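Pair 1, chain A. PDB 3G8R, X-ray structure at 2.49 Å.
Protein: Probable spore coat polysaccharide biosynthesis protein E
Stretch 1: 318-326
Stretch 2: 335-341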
# COMPACT_ATOMS: atom_id res chain seq x y z
N TYR A 318 9.82 36.48 -19.84
CA TYR A 318 11.01 37.12 -20.42
C TYR A 318 11.07 36.87 -21.94
O TYR A 318 10.40 35.97 -22.47
CB TYR A 318 12.30 36.68 -19.72
CG TYR A 318 12.29 36.83 -18.21
CD1 TYR A 318 12.33 38.09 -17.59
CD2 TYR A 318 12.25 35.71 -17.39
CE1 TYR A 318 12.30 38.21 -16.20
CE2 TYR A 318 12.23 35.81 -16.00
CZ TYR A 318 12.24 37.06 -15.41
OH TYR A 318 12.21 37.12 -14.03
N VAL A 319 11.88 37.65 -22.64
CA VAL A 319 11.98 37.56 -24.10
C VAL A 319 12.86 36.39 -24.54
O VAL A 319 14.08 36.44 -24.39
CB VAL A 319 12.52 38.87 -24.69
CG1 VAL A 319 12.70 38.75 -26.18
CG2 VAL A 319 11.60 40.01 -24.36
N ARG A 320 12.24 35.34 -25.09
CA ARG A 320 12.96 34.14 -25.50
C ARG A 320 13.06 33.92 -27.00
O ARG A 320 14.02 33.32 -27.47
CB ARG A 320 12.36 32.91 -24.86
CG ARG A 320 12.19 32.99 -23.36
CD ARG A 320 13.45 32.61 -22.60
NE ARG A 320 14.26 33.79 -22.32
CZ ARG A 320 14.63 34.20 -21.11
NH1 ARG A 320 14.28 33.51 -20.01
NH2 ARG A 320 15.38 35.31 -20.99
N TYR A 321 12.07 34.40 -27.76
CA TYR A 321 12.01 34.12 -29.20
C TYR A 321 11.77 35.33 -30.09
O TYR A 321 10.98 36.22 -29.77
CB TYR A 321 10.92 33.10 -29.53
CG TYR A 321 10.84 31.89 -28.63
CD1 TYR A 321 11.53 30.70 -28.92
CD2 TYR A 321 10.02 31.91 -27.49
CE1 TYR A 321 11.43 29.57 -28.08
CE2 TYR A 321 9.91 30.80 -26.65
CZ TYR A 321 10.61 29.64 -26.94
OH TYR A 321 10.46 28.57 -26.06
N THR A 322 12.46 35.32 -31.23
CA THR A 322 12.15 36.23 -32.33
C THR A 322 11.58 35.41 -33.47
O THR A 322 11.92 34.23 -33.62
CB THR A 322 13.39 36.95 -32.84
OG1 THR A 322 14.45 36.00 -33.03
CG2 THR A 322 13.83 38.04 -31.85
N ALA A 323 10.72 36.03 -34.25
CA ALA A 323 10.18 35.42 -35.45
C ALA A 323 11.21 35.44 -36.61
O ALA A 323 11.60 36.51 -37.07
CB ALA A 323 8.89 36.15 -35.86
N LYS A 324 11.64 34.25 -37.05
CA LYS A 324 12.49 34.11 -38.24
C LYS A 324 11.77 34.59 -39.48
O LYS A 324 12.39 35.23 -40.31
CB LYS A 324 12.91 32.65 -38.51
CG LYS A 324 13.65 31.96 -37.37
CD LYS A 324 14.54 30.81 -37.87
CE LYS A 324 14.04 29.41 -37.48
NZ LYS A 324 13.52 28.63 -38.66
N THR A 325 10.48 34.27 -39.59
CA THR A 325 9.62 34.66 -40.72
C THR A 325 8.36 35.36 -40.16
O THR A 325 7.98 35.09 -39.02
CB THR A 325 9.22 33.42 -41.59
OG1 THR A 325 8.78 32.34 -40.75
CG2 THR A 325 10.39 32.92 -42.46
N PRO A 326 7.69 36.23 -40.93
CA PRO A 326 6.59 37.00 -40.34
C PRO A 326 5.35 36.17 -40.01
O PRO A 326 4.95 35.31 -40.78
CB PRO A 326 6.27 38.04 -41.41
CG PRO A 326 6.70 37.42 -42.68
CD PRO A 326 7.91 36.60 -42.35
N ALA A 335 6.40 26.70 -33.88
CA ALA A 335 7.69 26.71 -33.18
C ALA A 335 8.86 26.55 -34.14
O ALA A 335 9.98 26.96 -33.85
CB ALA A 335 7.72 25.64 -32.12
N ALA A 336 8.60 25.95 -35.30
CA ALA A 336 9.65 25.85 -36.31
C ALA A 336 9.99 27.23 -36.91
O ALA A 336 10.97 27.37 -37.64
CB ALA A 336 9.26 24.86 -37.40
N ASP A 337 9.19 28.25 -36.59
CA ASP A 337 9.38 29.58 -37.17
C ASP A 337 10.07 30.55 -36.22
O ASP A 337 9.96 31.77 -36.38
CB ASP A 337 8.03 30.17 -37.60
CG ASP A 337 7.39 29.40 -38.76
OD1 ASP A 337 7.95 28.37 -39.22
OD2 ASP A 337 6.30 29.85 -39.20
N LEU A 338 10.78 30.04 -35.22
CA LEU A 338 11.33 30.96 -34.26
C LEU A 338 12.78 30.69 -33.95
O LEU A 338 13.18 29.54 -33.73
CB LEU A 338 10.52 30.98 -32.96
CG LEU A 338 8.99 30.97 -33.01
CD1 LEU A 338 8.52 30.47 -31.67
CD2 LEU A 338 8.39 32.30 -33.33
N GLU A 339 13.54 31.77 -33.93
CA GLU A 339 14.93 31.74 -33.51
C GLU A 339 15.04 32.22 -32.05
O GLU A 339 14.46 33.24 -31.67
CB GLU A 339 15.82 32.55 -34.47
CG GLU A 339 17.25 32.03 -34.53
CD GLU A 339 17.94 32.30 -35.86
OE1 GLU A 339 19.18 32.15 -35.92
OE2 GLU A 339 17.26 32.65 -36.86
N PRO A 340 15.78 31.47 -31.24
CA PRO A 340 15.90 31.75 -29.83
C PRO A 340 16.85 32.91 -29.52
O PRO A 340 17.75 33.21 -30.29
CB PRO A 340 16.47 30.44 -29.27
CG PRO A 340 16.14 29.41 -30.32
CD PRO A 340 16.35 30.16 -31.58
N VAL A 341 16.63 33.55 -28.37
CA VAL A 341 17.35 34.77 -28.05
C VAL A 341 18.08 34.65 -26.72
O VAL A 341 19.31 34.71 -26.69
CB VAL A 341 16.41 35.99 -28.09
CG1 VAL A 341 17.03 37.20 -27.41
CG2 VAL A 341 16.09 36.31 -29.52

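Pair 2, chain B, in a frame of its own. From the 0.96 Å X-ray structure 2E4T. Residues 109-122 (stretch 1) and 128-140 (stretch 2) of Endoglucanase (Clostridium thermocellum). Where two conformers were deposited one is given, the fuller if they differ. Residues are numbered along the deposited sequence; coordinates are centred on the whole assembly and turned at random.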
# COMPACT_ATOMS: atom_id res chain seq x y z
N LEU B 109 -8.03 -0.60 -12.85
CA LEU B 109 -8.53 -0.72 -14.21
C LEU B 109 -7.77 -1.87 -14.91
O LEU B 109 -6.71 -2.31 -14.49
CB LEU B 109 -8.36 0.60 -14.97
CG LEU B 109 -9.07 1.79 -14.32
CD1 LEU B 109 -8.75 3.06 -15.14
CD2 LEU B 109 -10.58 1.56 -14.23
N GLN B 110 -8.38 -2.32 -16.03
CA GLN B 110 -7.99 -3.58 -16.64
C GLN B 110 -7.13 -3.32 -17.89
O GLN B 110 -7.56 -2.67 -18.85
CB GLN B 110 -9.29 -4.33 -17.03
CG GLN B 110 -10.06 -4.81 -15.80
CD GLN B 110 -10.61 -3.71 -14.91
OE1 GLN B 110 -11.28 -2.77 -15.39
NE2 GLN B 110 -10.33 -3.82 -13.60
N ALA B 111 -5.90 -3.86 -17.86
CA ALA B 111 -4.94 -3.63 -18.90
C ALA B 111 -4.36 -4.90 -19.52
O ALA B 111 -3.70 -4.83 -20.55
CB ALA B 111 -3.80 -2.70 -18.46
N ALA B 112 -4.54 -6.06 -18.90
CA ALA B 112 -3.94 -7.29 -19.41
C ALA B 112 -4.48 -7.63 -20.81
O ALA B 112 -3.78 -8.29 -21.58
CB ALA B 112 -4.15 -8.45 -18.45
N GLY B 113 -5.69 -7.22 -21.11
CA GLY B 113 -6.18 -7.17 -22.48
C GLY B 113 -7.61 -7.61 -22.68
O GLY B 113 -8.23 -7.22 -23.68
N TYR B 114 -8.13 -8.41 -21.74
CA TYR B 114 -9.47 -8.99 -21.86
C TYR B 114 -10.07 -9.09 -20.45
O TYR B 114 -9.33 -9.17 -19.44
CB TYR B 114 -9.40 -10.40 -22.45
CG TYR B 114 -8.89 -10.41 -23.88
CD1 TYR B 114 -9.79 -10.36 -24.95
CD2 TYR B 114 -7.53 -10.44 -24.17
CE1 TYR B 114 -9.33 -10.32 -26.26
CE2 TYR B 114 -7.06 -10.38 -25.48
CZ TYR B 114 -7.99 -10.32 -26.52
OH TYR B 114 -7.51 -10.27 -27.82
N VAL B 115 -11.39 -9.16 -20.42
CA VAL B 115 -12.13 -9.31 -19.16
C VAL B 115 -13.23 -10.37 -19.37
O VAL B 115 -13.67 -10.65 -20.52
CB VAL B 115 -12.77 -7.97 -18.67
CG1 VAL B 115 -11.64 -7.00 -18.31
CG2 VAL B 115 -13.70 -7.38 -19.70
N SER B 116 -13.68 -10.97 -18.27
CA SER B 116 -14.65 -12.05 -18.37
C SER B 116 -15.92 -11.62 -19.11
O SER B 116 -16.57 -10.61 -18.76
CB SER B 116 -15.10 -12.46 -16.96
OG SER B 116 -14.03 -13.09 -16.27
N ALA B 117 -16.34 -12.45 -20.09
CA ALA B 117 -17.61 -12.21 -20.78
C ALA B 117 -18.81 -12.73 -20.01
O ALA B 117 -19.94 -12.34 -20.34
CB ALA B 117 -17.58 -12.89 -22.14
N ASP B 118 -18.59 -13.66 -19.08
CA ASP B 118 -19.67 -14.44 -18.50
C ASP B 118 -19.22 -14.86 -17.09
O ASP B 118 -18.09 -14.62 -16.67
CB ASP B 118 -20.02 -15.65 -19.39
CG ASP B 118 -18.80 -16.57 -19.55
OD1 ASP B 118 -18.31 -17.10 -18.54
OD2 ASP B 118 -18.33 -16.74 -20.73
N GLY B 119 -20.16 -15.51 -16.39
CA GLY B 119 -19.90 -16.11 -15.10
C GLY B 119 -20.09 -17.62 -15.14
O GLY B 119 -20.58 -18.22 -14.18
N ASN B 120 -19.67 -18.26 -16.23
CA ASN B 120 -20.09 -19.64 -16.50
C ASN B 120 -19.17 -20.71 -15.99
O ASN B 120 -19.51 -21.89 -16.15
CB ASN B 120 -20.28 -19.89 -18.02
CG ASN B 120 -21.18 -18.97 -18.69
OD1 ASN B 120 -22.05 -18.46 -18.07
ND2 ASN B 120 -21.06 -18.82 -20.04
N GLY B 121 -18.07 -20.37 -15.29
CA GLY B 121 -17.21 -21.38 -14.73
C GLY B 121 -15.86 -21.39 -15.44
O GLY B 121 -15.39 -20.37 -16.01
N PRO B 122 -15.17 -22.52 -15.42
CA PRO B 122 -13.78 -22.57 -15.87
C PRO B 122 -13.63 -22.18 -17.35
O PRO B 122 -14.40 -22.65 -18.21
CB PRO B 122 -13.35 -24.04 -15.65
CG PRO B 122 -14.68 -24.80 -15.75
CD PRO B 122 -15.66 -23.88 -15.01
N THR B 128 -8.51 -19.58 -24.40
CA THR B 128 -7.61 -18.45 -24.18
C THR B 128 -8.04 -17.32 -25.07
O THR B 128 -8.41 -17.49 -26.26
CB THR B 128 -6.17 -18.87 -24.46
OG1 THR B 128 -5.77 -19.85 -23.50
CG2 THR B 128 -5.18 -17.71 -24.41
N ALA B 129 -7.98 -16.08 -24.54
CA ALA B 129 -8.48 -14.93 -25.28
C ALA B 129 -7.68 -14.74 -26.57
O ALA B 129 -6.44 -14.90 -26.58
CB ALA B 129 -8.34 -13.68 -24.41
N PRO B 130 -8.34 -14.26 -27.65
CA PRO B 130 -9.76 -13.98 -27.73
C PRO B 130 -10.59 -15.26 -27.90
O PRO B 130 -10.18 -16.20 -28.61
CB PRO B 130 -9.88 -13.11 -28.99
CG PRO B 130 -8.71 -13.58 -29.87
CD PRO B 130 -7.60 -13.85 -28.87
N SER B 131 -11.74 -15.27 -27.27
CA SER B 131 -12.71 -16.35 -27.43
C SER B 131 -14.06 -15.85 -26.94
O SER B 131 -14.15 -14.74 -26.36
CB SER B 131 -12.31 -17.61 -26.67
OG SER B 131 -12.61 -17.44 -25.28
N SER B 132 -15.09 -16.69 -27.06
CA SER B 132 -16.40 -16.32 -26.58
C SER B 132 -16.42 -16.06 -25.07
O SER B 132 -17.37 -15.44 -24.56
CB SER B 132 -17.43 -17.44 -26.88
OG SER B 132 -17.13 -18.59 -26.15
N ARG B 133 -15.39 -16.54 -24.35
CA ARG B 133 -15.37 -16.38 -22.89
C ARG B 133 -14.87 -14.98 -22.46
O ARG B 133 -14.91 -14.70 -21.25
CB ARG B 133 -14.48 -17.44 -22.25
CG ARG B 133 -14.87 -18.87 -22.63
CD ARG B 133 -16.31 -19.24 -22.30
NE ARG B 133 -16.65 -19.00 -20.90
CZ ARG B 133 -16.30 -19.79 -19.89
NH1 ARG B 133 -15.58 -20.89 -20.11
NH2 ARG B 133 -16.66 -19.44 -18.65
N TRP B 134 -14.42 -14.17 -23.40
CA TRP B 134 -13.76 -12.91 -23.05
C TRP B 134 -14.29 -11.77 -23.88
O TRP B 134 -14.67 -11.95 -25.07
CB TRP B 134 -12.24 -13.05 -23.33
CG TRP B 134 -11.58 -14.14 -22.58
CD1 TRP B 134 -11.15 -15.33 -23.08
CD2 TRP B 134 -11.26 -14.17 -21.17
NE1 TRP B 134 -10.58 -16.11 -22.11
CE2 TRP B 134 -10.64 -15.42 -20.91
CE3 TRP B 134 -11.50 -13.28 -20.11
CZ2 TRP B 134 -10.20 -15.75 -19.63
CZ3 TRP B 134 -11.09 -13.63 -18.84
CH2 TRP B 134 -10.44 -14.86 -18.62
N LYS B 135 -14.20 -10.57 -23.32
CA LYS B 135 -14.37 -9.33 -24.08
C LYS B 135 -13.03 -8.60 -24.14
O LYS B 135 -12.28 -8.58 -23.13
CB LYS B 135 -15.40 -8.42 -23.41
CG LYS B 135 -16.78 -9.03 -23.26
CD LYS B 135 -17.42 -9.41 -24.57
CE LYS B 135 -18.83 -9.98 -24.38
NZ LYS B 135 -19.42 -10.36 -25.72
N GLU B 136 -12.70 -8.05 -25.30
CA GLU B 136 -11.48 -7.30 -25.46
C GLU B 136 -11.60 -5.92 -24.82
O GLU B 136 -12.59 -5.23 -25.06
CB GLU B 136 -11.18 -7.15 -26.98
CG GLU B 136 -9.85 -6.42 -27.25
CD GLU B 136 -9.62 -6.11 -28.70
OE1 GLU B 136 -9.95 -6.96 -29.56
OE2 GLU B 136 -9.10 -4.99 -28.99
N VAL B 137 -10.60 -5.54 -24.03
CA VAL B 137 -10.58 -4.21 -23.47
C VAL B 137 -9.95 -3.23 -24.43
O VAL B 137 -8.87 -3.48 -24.99
CB VAL B 137 -9.75 -4.20 -22.16
CG1 VAL B 137 -9.59 -2.79 -21.65
CG2 VAL B 137 -10.49 -5.09 -21.12
N LYS B 138 -10.64 -2.10 -24.63
CA LYS B 138 -10.06 -0.95 -25.31
C LYS B 138 -10.04 0.19 -24.32
O LYS B 138 -11.01 0.39 -23.55
CB LYS B 138 -10.85 -0.58 -26.58
CG LYS B 138 -10.63 -1.60 -27.68
CD LYS B 138 -11.27 -1.16 -28.97
CE LYS B 138 -10.72 -1.88 -30.21
NZ LYS B 138 -11.01 -3.38 -30.10
N PHE B 139 -8.97 0.99 -24.33
CA PHE B 139 -8.89 2.05 -23.35
C PHE B 139 -9.79 3.24 -23.69
O PHE B 139 -10.35 3.86 -22.78
CB PHE B 139 -7.44 2.47 -23.15
CG PHE B 139 -6.58 1.31 -22.69
CD1 PHE B 139 -7.03 0.37 -21.76
CD2 PHE B 139 -5.27 1.20 -23.15
CE1 PHE B 139 -6.18 -0.67 -21.32
CE2 PHE B 139 -4.45 0.18 -22.71
CZ PHE B 139 -4.92 -0.75 -21.83
N GLU B 140 -9.88 3.56 -25.00
CA GLU B 140 -10.70 4.69 -25.47
C GLU B 140 -11.82 4.17 -26.34
O GLU B 140 -11.59 3.54 -27.38
CB GLU B 140 -9.92 5.69 -26.27
CG GLU B 140 -9.02 6.43 -25.37
CD GLU B 140 -8.31 7.65 -25.98
OE1 GLU B 140 -8.91 8.29 -26.89
OE2 GLU B 140 -7.22 8.06 -25.50
O HOH W 1 -9.37 -9.58 -29.60
O HOH W 2 -15.74 -15.65 -18.87
O HOH W 3 -19.57 -16.21 -23.04

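Both pairs are short antiparallel two-strand contacts, and N, CA and C atoms of 14 central residues superpose with an RMSD of 0.9 Å. The strand axes approach to 4.6 Å in pair 1 and 4.5 Å in pair 2, with N-to-C directions at 145° and 144°. The register agrees: Y321(A), T322(A) and A323(A) pair with P340(A), E339(A) and L338(A), just as Y114(B), V115(B) and S116(B) pair with E136(B), K135(B) and W134(B).

The hydrogen-bonded pair lies at the centre of each ladder. T322(A) N donates to E339(A) O at 2.9 Å and E339(A) N to T322(A) O at 3.0 Å; in pair 2, V115(B) N to K135(B) O and K135(B) N to V115(B) O are both 2.9 Å. Flanking bonds also match: V341(A) N to R320(A) O (2.8 Å) corresponds to V137(B) N to G113(B) O (2.9 Å), and K324(A) N to D337(A) O (3.1 Å) to A117(B) N to R133(B) O (2.9 Å).

At the centre, the side-chain centres of T322(A) and V115(B) fall 0.4 Å apart, and each packs on a matched valine: T322(A) CG2 lies 3.7 Å from V341(A) CG2, and V115(B) CG1 3.6 Å from V137(B) CG2. Threonine adds a polar contact, its OG1 donating to E339(A) O at 3.1 Å.

The matched tyrosines have similar rotamers (chi1 -44° and -65°, both m). Y321(A) CB meets L338(A) CB at 4.1 Å; Y114(B) CB meets W134(B) CB at 4.0 Å. In pair 2, A129(B) CB sits over one face of the Y114(B) ring, 3.4 Å from its centroid and 16° off its normal, a CH-pi contact. A water links Y114(B) OH and E136(B) OE1, 2.7 Å from each.

The polar interactions beyond the ladder are built differently. In pair 1, K324(A) reaches across the contact, its NZ donating to A336(A) O at 3.0 Å and its CD lying 3.4 Å from E339(A) OE2. Its counterpart A117(B) has only a methyl group, with CB 3.5 Å from S132(B) O. Here the long side chain comes from the other stretch: R133(B), matched to D337(A), makes a salt bridge with D118(B), NE to OD2 at 2.8 Å and NH2 to OD1 at 2.9 Å. Its NH2 also donates to G121(B) O (3.1 Å) and NH1 to P122(B) O (2.8 Å), so the guanidinium edge gathers carboxylate and backbone acceptors. The buried areas are 602 and 908 Å².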